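Local structure of transcriptional regulator, LacI family (Arthrobacter sp., 4RKQ) at residues 44-49 with 255-260; 19-24 with 65-70; 121-126 with 220-225; 205-210 with 233-238. The protein probably controls transcription in response to a small sugar-like effector, as a LacI-family regulator with a periplasmic-binding-protein-like effector domain. All coordinates share one frame; numbering follows the deposited sequence.

The four contacts fall into two pairs, one on each side of the chain's centre, as expected of the two lobes of a periplasmic-binding-protein-like fold. Contacts 1 and 2 have centres 14 Å apart and meet through neighbouring strands 47-52 and 17-22. Contacts 3 and 4, also 14 Å apart, meet where Val223 of strand 222-225 packs on Leu207 and Leu210 of helix 200-212, which precedes it in the chain. Between the pairs the centres are 33 to 39 Å apart. Within each pair the segments alternate along the sequence. Contact 1 spans the longest stretch: contacts 3 and 4 lie between its ends, and 255-260 returns late in the sequence to complete the first lobe.

Contact 1: residues 44-49 with 255-260; sequences RGWHVV and ELLVGL
Val258 presses its CG2 methyl onto the guanidinium group of Arg44, and this is the tight spot of the contact: CG2 stands over the centre of one face, 3.4 Å from Arg44 CZ. A bend in the arginine chain at chi3 (70°) turns the flat group to meet the methyl. Beside it, the Trp46 ring reaches the helix with its six-membered part. Trp46 CZ3 lies 3.8 Å from Leu257 CD2, and Trp46 CH2 is 3.9 Å from Val258 CG2, both approaches being oblique to the ring. Arg44 CD rests over one face of the indole toward its rim, so the arginine lies across both the indole and the valine methyl. With an alanine in place of Trp46, Leu257 CD2 would probably lose its partner here and Arg44 CD the surface on which it rests. The outer side is looser. Arg44 is exposed, and its NH1 remains 6.5 Å from Glu255 OE2, too far for a salt bridge. Gly45, at positive phi, closes helix 29-43 in a Schellman motif before strand 47-52 begins. Inward, Trp46 packs on Ala41 of that helix and Val18 of strand 17-22, while Leu257 adds Ile95 of strand 94-97.

Contact 2: residues 19-24 with 65-70; sequences GLAIPD and EHLAPQ
Leu67 swings its CG anti to the carbonyl carbon (chi1 -68°), and an extended chi2 of 170° then carries CD1 out to strand 17-22, where it settles over Gly19. The setting is a beta-alpha-beta crossover of the Rossmann-like first lobe: helix 60-67 links the parallel strands 47-52 and 73-76, and strand 17-22 runs between them in the sheet, with Leu67 reaching down to it. The contact is buried and made by van der Waals packing. Leu67 CD1 is 4.0 Å from Gly19 CA, and 4.1 Å from Leu20 N, so one methyl rests chiefly on strand backbone. The absence of a side chain at Gly19 matters to this fit: a beta carbon there would stand 2.9 Å from Leu67 CD1, a clash. The CB of Leu20 instead points away from the helix, and its side chain packs on Phe33 and Val38 of helix 29-43, on the other side of the sheet. The second methyl of Leu67, CD2, serves the next strand, where it packs on Val49 CG2. Nearby, His66 stacks on His47 of the second subunit. Farther along strand 17-22, the same Leu67 CD1 makes its last approach at Ala21 CB, 4.3 Å away.

Contact 3: residues 121-126 with 220-225; sequences AQLMDS and DCAVIG
Ala222, the first residue of strand 222-225, directs its CB toward helix 112-125 and meets Leu123 there, with Ala222 CB 3.8 Å from Leu123 CD2. The small methyl marks the closest backbone approach of the two segments, where the CA atoms of Ala222 and Leu123 are 7.6 Å apart. Val223 follows with its CB turned away from this helix, as the alternation of a strand requires, and its side chain serves the other face of the sheet. Ile224 returns to the contact. Its CG1 is anti to the carbonyl carbon (chi1 -55°) and chi2 is extended, which sends CD1 to the helix. Across the contact Ile224 CD1 meets two residues: it is 4.0 Å from Leu123 CD2 and 3.9 Å from Gln122 CG. Gln122 takes part with its aliphatic stem, since the bend at chi2 (64°) folds the chain after CG. The Leu123 and Ile224 side chains lie alongside, pointing opposite ways, and Leu123 CD2 thereby bridges the methyls of Ala222 and Ile224. Helix 121-125 and strand 222-225 run nearly antiparallel, at 168°, with axes 10.0 Å apart. Leu123 also touches Leu196 of strand 194-197 and Ile131 of strand 131-136, while Val223 packs on helix 200-212 behind the sheet; the strand thus lies between helical layers in an alpha/beta/alpha sandwich.

Contact 4: residues 205-210 with 233-238; sequences GVLKAL and ELLSPQ
Pro237 brings to Leu207 a puckered ring, met at its CG corner, and a carbonyl group, met at its oxygen; no aromatic or other planar side chain stacks here. Leu207 CD2 lies 4.1 Å from Pro237 CG, while Leu207 CD1 is 3.7 Å from Pro237 O, so one branch of the leucine goes to the ring corner and the other to the carbonyl oxygen. The setting is the second alpha/beta lobe, where the loop between strands 222-225 and 240-243 folds back onto helix 200-212. A cis peptide bond joins Ser236 to Pro237 in this loop, and it sets the turn of the backbone at the point where the proline meets the helix. Leu207 has its CG anti to the carbonyl carbon (chi1 -66°), with chi2 extended, which carries CD1 out to Leu235 and the Pro237 carbonyl, while CD2 meets the proline ring and Val223 of strand 222-225. The buried Leu207 thus joins loop, helix and sheet. Pro237 also touches Val217 and Glu284, and Gln238 N is hydrogen-bonded to Glu284 OE1. Leu235 O is hydrogen-bonded to Lys208 NZ of the second subunit, tying the loop to the dimer. Leu235 completes the apolar cluster, its CD1 methyl 4.0 Å from Leu207 CD1.

Contact 1: residues 44-49 with 255-260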
loop_
_atom_site.group_PDB
_atom_site.type_symbol
_atom_site.label_atom_id
_atom_site.label_comp_id
_atom_site.label_asym_id
_atom_site.label_seq_id
_atom_site.Cartn_x
_atom_site.Cartn_y
_atom_site.Cartn_z
ATOM N N ARG A 44 -1.945 16.863 15.173
ATOM C CA ARG A 44 -1.243 17.763 16.081
ATOM C C ARG A 44 -0.835 19.049 15.404
ATOM O O ARG A 44 -0.138 19.903 16.032
ATOM C CB ARG A 44 -0.003 17.087 16.680
ATOM C CG ARG A 44 -0.251 15.810 17.460
ATOM C CD ARG A 44 1.000 15.418 18.209
ATOM N NE ARG A 44 1.269 16.350 19.296
ATOM C CZ ARG A 44 0.799 16.183 20.536
ATOM N NH1 ARG A 44 0.069 15.107 20.836
ATOM N NH2 ARG A 44 1.078 17.087 21.462
ATOM N N GLY A 45 -1.229 19.256 14.159
ATOM C CA GLY A 45 -0.854 20.459 13.408
ATOM C C GLY A 45 0.546 20.435 12.828
ATOM O O GLY A 45 1.087 21.464 12.446
ATOM N N TRP A 46 1.154 19.267 12.847
ATOM C CA TRP A 46 2.519 19.087 12.330
ATOM C C TRP A 46 2.527 18.903 10.783
ATOM O O TRP A 46 1.559 18.434 10.203
ATOM C CB TRP A 46 3.114 17.861 12.986
ATOM C CG TRP A 46 3.371 17.963 14.407
ATOM C CD1 TRP A 46 3.184 19.058 15.226
ATOM C CD2 TRP A 46 3.965 16.944 15.219
ATOM N NE1 TRP A 46 3.607 18.744 16.505
ATOM C CE2 TRP A 46 4.049 17.449 16.531
ATOM C CE3 TRP A 46 4.387 15.623 14.967
ATOM C CZ2 TRP A 46 4.587 16.713 17.575
ATOM C CZ3 TRP A 46 4.874 14.877 16.017
ATOM C CH2 TRP A 46 4.998 15.442 17.304
ATOM N N HIS A 47 3.628 19.292 10.146
ATOM C CA HIS A 47 3.900 18.973 8.747
ATOM C C HIS A 47 4.638 17.634 8.740
ATOM O O HIS A 47 5.488 17.414 9.614
ATOM C CB HIS A 47 4.929 19.957 8.159
ATOM C CG HIS A 47 4.519 21.396 8.109
ATOM N ND1 HIS A 47 3.497 21.857 7.312
ATOM C CD2 HIS A 47 5.098 22.496 8.650
ATOM C CE1 HIS A 47 3.414 23.170 7.418
ATOM N NE2 HIS A 47 4.373 23.584 8.226
ATOM N N VAL A 48 4.391 16.781 7.745
ATOM C CA VAL A 48 5.105 15.513 7.599
ATOM C C VAL A 48 5.521 15.347 6.128
ATOM O O VAL A 48 4.746 15.629 5.197
ATOM C CB VAL A 48 4.247 14.282 7.972
ATOM C CG1 VAL A 48 5.048 12.985 7.867
ATOM C CG2 VAL A 48 3.675 14.396 9.373
ATOM N N VAL A 49 6.747 14.912 5.925
ATOM C CA VAL A 49 7.222 14.514 4.594
ATOM C C VAL A 49 7.784 13.070 4.647
ATOM O O VAL A 49 8.486 12.681 5.599
ATOM C CB VAL A 49 8.307 15.439 4.050
ATOM C CG1 VAL A 49 7.670 16.749 3.581
ATOM C CG2 VAL A 49 9.381 15.695 5.094
ATOM N N GLU A 255 3.796 9.685 20.217
ATOM C CA GLU A 255 3.810 10.072 21.629
ATOM C C GLU A 255 5.229 10.081 22.188
ATOM O O GLU A 255 5.613 10.976 22.929
ATOM C CB GLU A 255 2.900 9.157 22.437
ATOM C CG GLU A 255 1.462 9.496 22.144
ATOM C CD GLU A 255 0.492 8.675 22.976
ATOM O OE1 GLU A 255 0.898 7.665 23.589
ATOM O OE2 GLU A 255 -0.695 9.031 22.994
ATOM N N LEU A 256 6.051 9.130 21.780
ATOM C CA LEU A 256 7.439 9.203 22.136
ATOM C C LEU A 256 8.074 10.512 21.629
ATOM O O LEU A 256 8.859 11.167 22.343
ATOM C CB LEU A 256 8.157 7.992 21.539
ATOM C CG LEU A 256 9.571 7.699 21.901
ATOM C CD1 LEU A 256 9.805 7.852 23.393
ATOM C CD2 LEU A 256 9.899 6.280 21.450
ATOM N N LEU A 257 7.784 10.889 20.385
ATOM C CA LEU A 257 8.400 12.097 19.828
ATOM C C LEU A 257 7.882 13.331 20.569
ATOM O O LEU A 257 8.622 14.245 20.834
ATOM C CB LEU A 257 8.072 12.231 18.358
ATOM C CG LEU A 257 8.670 13.435 17.651
ATOM C CD1 LEU A 257 10.184 13.522 17.845
ATOM C CD2 LEU A 257 8.286 13.321 16.176
ATOM N N VAL A 258 6.593 13.343 20.914
ATOM C CA VAL A 258 6.080 14.461 21.737
ATOM C C VAL A 258 6.909 14.612 23.027
ATOM O O VAL A 258 7.288 15.723 23.403
ATOM C CB VAL A 258 4.591 14.299 22.090
ATOM C CG1 VAL A 258 4.154 15.361 23.113
ATOM C CG2 VAL A 258 3.723 14.381 20.831
ATOM N N GLY A 259 7.198 13.497 23.689
ATOM C CA GLY A 259 7.898 13.505 24.954
ATOM C C GLY A 259 9.353 13.905 24.808
ATOM O O GLY A 259 9.951 14.594 25.672
ATOM N N LEU A 260 9.947 13.494 23.707
ATOM C CA LEU A 260 11.330 13.875 23.414
ATOM C C LEU A 260 11.417 15.352 23.078
ATOM O O LEU A 260 12.347 16.025 23.527
ATOM C CB LEU A 260 11.919 13.038 22.260
ATOM C CG LEU A 260 12.189 11.566 22.633
ATOM C CD1 LEU A 260 12.337 10.697 21.402
ATOM C CD2 LEU A 260 13.426 11.482 23.500
#

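Contact 2: residues 19-24 with 65-70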
loop_
_atom_site.group_PDB
_atom_site.type_symbol
_atom_site.label_atom_id
_atom_site.label_comp_id
_atom_site.label_asym_id
_atom_site.label_seq_id
_atom_site.Cartn_x
_atom_site.Cartn_y
_atom_site.Cartn_z
ATOM N N GLY A 19 10.018 14.116 9.582
ATOM C CA GLY A 19 10.349 13.256 8.418
ATOM C C GLY A 19 10.077 11.802 8.736
ATOM O O GLY A 19 10.344 11.340 9.831
ATOM N N LEU A 20 9.510 11.078 7.771
ATOM C CA LEU A 20 9.247 9.680 7.907
ATOM C C LEU A 20 10.068 8.970 6.842
ATOM O O LEU A 20 9.908 9.216 5.642
ATOM C CB LEU A 20 7.754 9.461 7.646
ATOM C CG LEU A 20 6.862 8.337 8.059
ATOM C CD1 LEU A 20 7.191 7.801 9.439
ATOM C CD2 LEU A 20 5.444 8.942 7.985
ATOM N N ALA A 21 10.944 8.085 7.277
ATOM C CA ALA A 21 11.799 7.319 6.355
ATOM C C ALA A 21 11.283 5.842 6.254
ATOM O O ALA A 21 11.152 5.133 7.266
ATOM C CB ALA A 21 13.239 7.369 6.832
ATOM N N ILE A 22 10.935 5.406 5.059
ATOM C CA ILE A 22 10.508 4.027 4.873
ATOM C C ILE A 22 11.296 3.391 3.722
ATOM O O ILE A 22 11.582 4.080 2.768
ATOM C CB ILE A 22 9.012 3.887 4.624
ATOM C CG1 ILE A 22 8.595 4.860 3.577
ATOM C CG2 ILE A 22 8.239 4.185 5.930
ATOM C CD1 ILE A 22 7.272 4.523 2.960
ATOM N N PRO A 23 11.627 2.103 3.855
ATOM C CA PRO A 23 12.476 1.456 2.866
ATOM C C PRO A 23 11.798 1.146 1.551
ATOM O O PRO A 23 12.475 0.912 0.607
ATOM C CB PRO A 23 12.892 0.149 3.539
ATOM C CG PRO A 23 11.900 -0.094 4.581
ATOM C CD PRO A 23 11.370 1.234 5.010
ATOM N N ASP A 24 10.473 1.063 1.518
ATOM C CA ASP A 24 9.749 0.892 0.258
ATOM C C ASP A 24 8.314 1.219 0.499
ATOM O O ASP A 24 7.906 1.403 1.636
ATOM C CB ASP A 24 9.865 -0.546 -0.291
ATOM C CG ASP A 24 9.288 -1.595 0.650
ATOM O OD1 ASP A 24 8.054 -1.616 0.901
ATOM O OD2 ASP A 24 10.085 -2.400 1.160
ATOM N N GLU A 65 19.874 11.885 5.922
ATOM C CA GLU A 65 20.633 13.004 5.374
ATOM C C GLU A 65 19.835 13.981 4.542
ATOM O O GLU A 65 20.005 15.200 4.655
ATOM C CB GLU A 65 21.846 12.511 4.552
ATOM C CG GLU A 65 22.941 11.998 5.479
ATOM C CD GLU A 65 24.132 11.394 4.769
ATOM O OE1 GLU A 65 24.075 11.194 3.538
ATOM O OE2 GLU A 65 25.119 11.098 5.469
ATOM N N HIS A 66 18.962 13.444 3.711
ATOM C CA HIS A 66 18.047 14.231 2.886
ATOM C C HIS A 66 17.007 14.996 3.726
ATOM O O HIS A 66 16.796 16.187 3.563
ATOM C CB HIS A 66 17.381 13.264 1.912
ATOM C CG HIS A 66 16.198 13.799 1.190
ATOM N ND1 HIS A 66 15.078 13.037 0.957
ATOM C CD2 HIS A 66 15.986 14.980 0.563
ATOM C CE1 HIS A 66 14.210 13.736 0.240
ATOM N NE2 HIS A 66 14.731 14.922 0.002
ATOM N N LEU A 67 16.394 14.314 4.653
ATOM C CA LEU A 67 15.279 14.905 5.421
ATOM C C LEU A 67 15.750 15.934 6.455
ATOM O O LEU A 67 15.073 16.945 6.660
ATOM C CB LEU A 67 14.517 13.810 6.126
ATOM C CG LEU A 67 13.692 12.800 5.331
ATOM C CD1 LEU A 67 13.222 11.654 6.204
ATOM C CD2 LEU A 67 12.525 13.494 4.693
ATOM N N ALA A 68 16.922 15.673 7.075
ATOM C CA ALA A 68 17.422 16.418 8.234
ATOM C C ALA A 68 17.214 17.934 8.161
ATOM O O ALA A 68 16.568 18.513 9.074
ATOM C CB ALA A 68 18.872 16.108 8.546
ATOM N N PRO A 69 17.700 18.579 7.095
ATOM C CA PRO A 69 17.560 20.053 7.079
ATOM C C PRO A 69 16.135 20.609 6.957
ATOM O O PRO A 69 15.946 21.780 7.205
ATOM C CB PRO A 69 18.335 20.493 5.825
ATOM C CG PRO A 69 18.718 19.261 5.087
ATOM C CD PRO A 69 18.350 18.054 5.865
ATOM N N GLN A 70 15.161 19.796 6.585
ATOM C CA GLN A 70 13.795 20.268 6.481
ATOM C C GLN A 70 12.877 19.728 7.561
ATOM O O GLN A 70 11.679 19.920 7.496
ATOM C CB GLN A 70 13.237 20.059 5.073
ATOM C CG GLN A 70 13.125 18.662 4.610
ATOM C CD GLN A 70 12.504 18.583 3.213
ATOM O OE1 GLN A 70 11.318 18.852 3.003
ATOM N NE2 GLN A 70 13.316 18.223 2.248
#

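Contact 3: residues 121-126 with 220-225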
loop_
_atom_site.group_PDB
_atom_site.type_symbol
_atom_site.label_atom_id
_atom_site.label_comp_id
_atom_site.label_asym_id
_atom_site.label_seq_id
_atom_site.Cartn_x
_atom_site.Cartn_y
_atom_site.Cartn_z
ATOM N N ALA A 121 1.487 -21.547 19.425
ATOM C CA ALA A 121 0.424 -22.105 20.258
ATOM C C ALA A 121 -0.818 -22.391 19.471
ATOM O O ALA A 121 -1.503 -23.383 19.732
ATOM C CB ALA A 121 0.096 -21.180 21.402
ATOM N N GLN A 122 -1.126 -21.517 18.519
ATOM C CA GLN A 122 -2.315 -21.697 17.715
ATOM C C GLN A 122 -2.185 -22.943 16.892
ATOM O O GLN A 122 -3.143 -23.712 16.762
ATOM C CB GLN A 122 -2.572 -20.495 16.790
ATOM C CG GLN A 122 -3.662 -20.749 15.752
ATOM C CD GLN A 122 -5.038 -20.988 16.362
ATOM O OE1 GLN A 122 -5.373 -20.425 17.402
ATOM N NE2 GLN A 122 -5.852 -21.802 15.688
ATOM N N LEU A 123 -1.013 -23.147 16.308
ATOM C CA LEU A 123 -0.804 -24.334 15.468
ATOM C C LEU A 123 -0.811 -25.621 16.323
ATOM O O LEU A 123 -1.397 -26.638 15.936
ATOM C CB LEU A 123 0.473 -24.215 14.668
ATOM C CG LEU A 123 0.450 -23.067 13.643
ATOM C CD1 LEU A 123 1.720 -23.065 12.817
ATOM C CD2 LEU A 123 -0.747 -23.155 12.715
ATOM N N MET A 124 -0.216 -25.557 17.505
ATOM C CA MET A 124 -0.256 -26.702 18.429
ATOM C C MET A 124 -1.676 -27.047 18.845
ATOM O O MET A 124 -2.052 -28.213 18.845
ATOM C CB MET A 124 0.576 -26.433 19.677
ATOM C CG MET A 124 2.053 -26.296 19.424
ATOM S SD MET A 124 2.928 -27.687 18.706
ATOM C CE MET A 124 2.963 -27.400 16.983
ATOM N N ASP A 125 -2.469 -26.032 19.179
ATOM C CA ASP A 125 -3.859 -26.242 19.571
ATOM C C ASP A 125 -4.636 -26.971 18.500
ATOM O O ASP A 125 -5.471 -27.797 18.813
ATOM C CB ASP A 125 -4.577 -24.919 19.872
ATOM C CG ASP A 125 -4.007 -24.200 21.091
ATOM O OD1 ASP A 125 -3.117 -24.758 21.786
ATOM O OD2 ASP A 125 -4.442 -23.056 21.339
ATOM N N SER A 126 -4.355 -26.667 17.236
ATOM C CA SER A 126 -5.042 -27.315 16.121
ATOM C C SER A 126 -4.318 -28.582 15.698
ATOM O O SER A 126 -4.627 -29.169 14.653
ATOM C CB SER A 126 -5.150 -26.350 14.945
ATOM O OG SER A 126 -5.760 -25.156 15.380
ATOM N N ASP A 220 -6.723 -28.377 5.125
ATOM C CA ASP A 220 -5.509 -29.132 4.929
ATOM C C ASP A 220 -4.247 -28.469 5.504
ATOM O O ASP A 220 -3.349 -29.165 6.014
ATOM C CB ASP A 220 -5.294 -29.404 3.457
ATOM C CG ASP A 220 -6.405 -30.250 2.866
ATOM O OD1 ASP A 220 -6.742 -31.281 3.447
ATOM O OD2 ASP A 220 -6.980 -29.872 1.848
ATOM N N CYS A 221 -4.153 -27.146 5.390
ATOM C CA CYS A 221 -2.967 -26.407 5.905
ATOM C C CYS A 221 -3.381 -25.030 6.472
ATOM O O CYS A 221 -4.172 -24.305 5.870
ATOM C CB CYS A 221 -1.896 -26.303 4.812
ATOM S SG CYS A 221 -0.259 -25.682 5.369
ATOM N N ALA A 222 -2.935 -24.736 7.688
ATOM C CA ALA A 222 -3.174 -23.469 8.316
ATOM C C ALA A 222 -2.090 -22.467 7.874
ATOM O O ALA A 222 -0.975 -22.848 7.535
ATOM C CB ALA A 222 -3.175 -23.638 9.825
ATOM N N VAL A 223 -2.427 -21.184 7.868
ATOM C CA VAL A 223 -1.445 -20.150 7.537
ATOM C C VAL A 223 -1.610 -19.004 8.533
ATOM O O VAL A 223 -2.758 -18.561 8.836
ATOM C CB VAL A 223 -1.571 -19.645 6.085
ATOM C CG1 VAL A 223 -0.547 -18.543 5.772
ATOM C CG2 VAL A 223 -1.409 -20.766 5.080
ATOM N N ILE A 224 -0.479 -18.579 9.098
ATOM C CA ILE A 224 -0.444 -17.424 9.951
ATOM C C ILE A 224 0.623 -16.421 9.490
ATOM O O ILE A 224 1.770 -16.769 9.260
ATOM C CB ILE A 224 -0.173 -17.785 11.427
ATOM C CG1 ILE A 224 -1.192 -18.814 11.943
ATOM C CG2 ILE A 224 -0.268 -16.526 12.287
ATOM C CD1 ILE A 224 -0.945 -19.254 13.370
ATOM N N GLY A 225 0.230 -15.159 9.369
ATOM C CA GLY A 225 1.189 -14.122 9.011
ATOM C C GLY A 225 1.588 -13.241 10.178
ATOM O O GLY A 225 1.445 -13.611 11.335
#

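Contact 4: residues 205-210 with 233-238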
loop_
_atom_site.group_PDB
_atom_site.type_symbol
_atom_site.label_atom_id
_atom_site.label_comp_id
_atom_site.label_asym_id
_atom_site.label_seq_id
_atom_site.Cartn_x
_atom_site.Cartn_y
_atom_site.Cartn_z
ATOM N N GLY A 205 1.496 -14.828 -0.581
ATOM C CA GLY A 205 2.109 -15.703 -1.556
ATOM C C GLY A 205 1.953 -17.195 -1.192
ATOM O O GLY A 205 1.768 -18.059 -2.062
ATOM N N VAL A 206 2.052 -17.485 0.097
ATOM C CA VAL A 206 1.909 -18.835 0.605
ATOM C C VAL A 206 0.497 -19.346 0.328
ATOM O O VAL A 206 0.333 -20.490 -0.133
ATOM C CB VAL A 206 2.252 -18.928 2.113
ATOM C CG1 VAL A 206 1.937 -20.317 2.675
ATOM C CG2 VAL A 206 3.738 -18.645 2.316
ATOM N N LEU A 207 -0.519 -18.511 0.547
ATOM C CA LEU A 207 -1.881 -18.909 0.234
ATOM C C LEU A 207 -2.059 -19.297 -1.196
ATOM O O LEU A 207 -2.744 -20.289 -1.467
ATOM C CB LEU A 207 -2.896 -17.832 0.588
ATOM C CG LEU A 207 -3.065 -17.523 2.071
ATOM C CD1 LEU A 207 -4.000 -16.341 2.187
ATOM C CD2 LEU A 207 -3.615 -18.708 2.850
ATOM N N LYS A 208 -1.439 -18.544 -2.117
ATOM C CA LYS A 208 -1.491 -18.832 -3.553
ATOM C C LYS A 208 -0.795 -20.162 -3.900
ATOM O O LYS A 208 -1.258 -20.923 -4.752
ATOM C CB LYS A 208 -0.856 -17.673 -4.356
ATOM C CG LYS A 208 -1.519 -17.360 -5.689
ATOM C CD LYS A 208 -2.372 -16.092 -5.627
ATOM C CE LYS A 208 -3.708 -16.293 -4.914
ATOM N NZ LYS A 208 -4.907 -16.193 -5.795
ATOM N N ALA A 209 0.347 -20.444 -3.269
ATOM C CA ALA A 209 1.014 -21.737 -3.487
ATOM C C ALA A 209 0.134 -22.903 -2.970
ATOM O O ALA A 209 0.044 -23.958 -3.600
ATOM C CB ALA A 209 2.406 -21.793 -2.836
ATOM N N LEU A 210 -0.459 -22.742 -1.793
ATOM C CA LEU A 210 -1.320 -23.778 -1.260
ATOM C C LEU A 210 -2.518 -24.006 -2.215
ATOM O O LEU A 210 -2.874 -25.131 -2.518
ATOM C CB LEU A 210 -1.774 -23.415 0.141
ATOM C CG LEU A 210 -0.643 -23.551 1.184
ATOM C CD1 LEU A 210 -0.955 -22.798 2.451
ATOM C CD2 LEU A 210 -0.455 -25.025 1.531
ATOM N N GLU A 233 -7.769 -8.840 5.116
ATOM C CA GLU A 233 -9.216 -8.974 5.147
ATOM C C GLU A 233 -9.796 -9.190 3.761
ATOM O O GLU A 233 -10.946 -9.549 3.642
ATOM C CB GLU A 233 -9.841 -7.732 5.790
ATOM C CG GLU A 233 -9.583 -7.664 7.291
ATOM C CD GLU A 233 -10.136 -6.412 7.968
ATOM O OE1 GLU A 233 -11.006 -5.720 7.393
ATOM O OE2 GLU A 233 -9.690 -6.125 9.094
ATOM N N LEU A 234 -8.996 -8.950 2.718
ATOM C CA LEU A 234 -9.450 -9.060 1.322
ATOM C C LEU A 234 -9.057 -10.371 0.650
ATOM O O LEU A 234 -9.646 -10.756 -0.342
ATOM C CB LEU A 234 -8.896 -7.890 0.498
ATOM C CG LEU A 234 -9.269 -6.513 1.108
ATOM C CD1 LEU A 234 -8.739 -5.390 0.251
ATOM C CD2 LEU A 234 -10.765 -6.362 1.278
ATOM N N LEU A 235 -8.019 -11.019 1.160
ATOM C CA LEU A 235 -7.634 -12.343 0.704
ATOM C C LEU A 235 -8.737 -13.369 0.966
ATOM O O LEU A 235 -9.597 -13.166 1.822
ATOM C CB LEU A 235 -6.373 -12.807 1.400
ATOM C CG LEU A 235 -5.151 -11.898 1.209
ATOM C CD1 LEU A 235 -3.977 -12.359 2.044
ATOM C CD2 LEU A 235 -4.726 -11.813 -0.234
ATOM N N SER A 236 -8.710 -14.440 0.188
ATOM C CA SER A 236 -9.576 -15.591 0.417
ATOM C C SER A 236 -8.723 -16.852 0.445
ATOM O O SER A 236 -8.112 -17.198 -0.562
ATOM C CB SER A 236 -10.632 -15.690 -0.683
ATOM O OG SER A 236 -11.658 -16.578 -0.294
ATOM N N PRO A 237 -8.640 -17.538 1.605
ATOM C CA PRO A 237 -9.286 -17.155 2.874
ATOM C C PRO A 237 -8.653 -15.921 3.487
ATOM O O PRO A 237 -7.483 -15.625 3.178
ATOM C CB PRO A 237 -8.996 -18.352 3.777
ATOM C CG PRO A 237 -7.709 -18.889 3.259
ATOM C CD PRO A 237 -7.704 -18.652 1.766
ATOM N N GLN A 238 -9.410 -15.225 4.317
ATOM C CA GLN A 238 -8.882 -14.095 5.028
ATOM C C GLN A 238 -7.800 -14.574 5.990
ATOM O O GLN A 238 -7.921 -15.621 6.634
ATOM C CB GLN A 238 -9.981 -13.374 5.767
ATOM C CG GLN A 238 -11.027 -12.755 4.867
ATOM C CD GLN A 238 -12.053 -11.994 5.685
ATOM O OE1 GLN A 238 -13.242 -11.996 5.392
ATOM N NE2 GLN A 238 -11.593 -11.364 6.718
#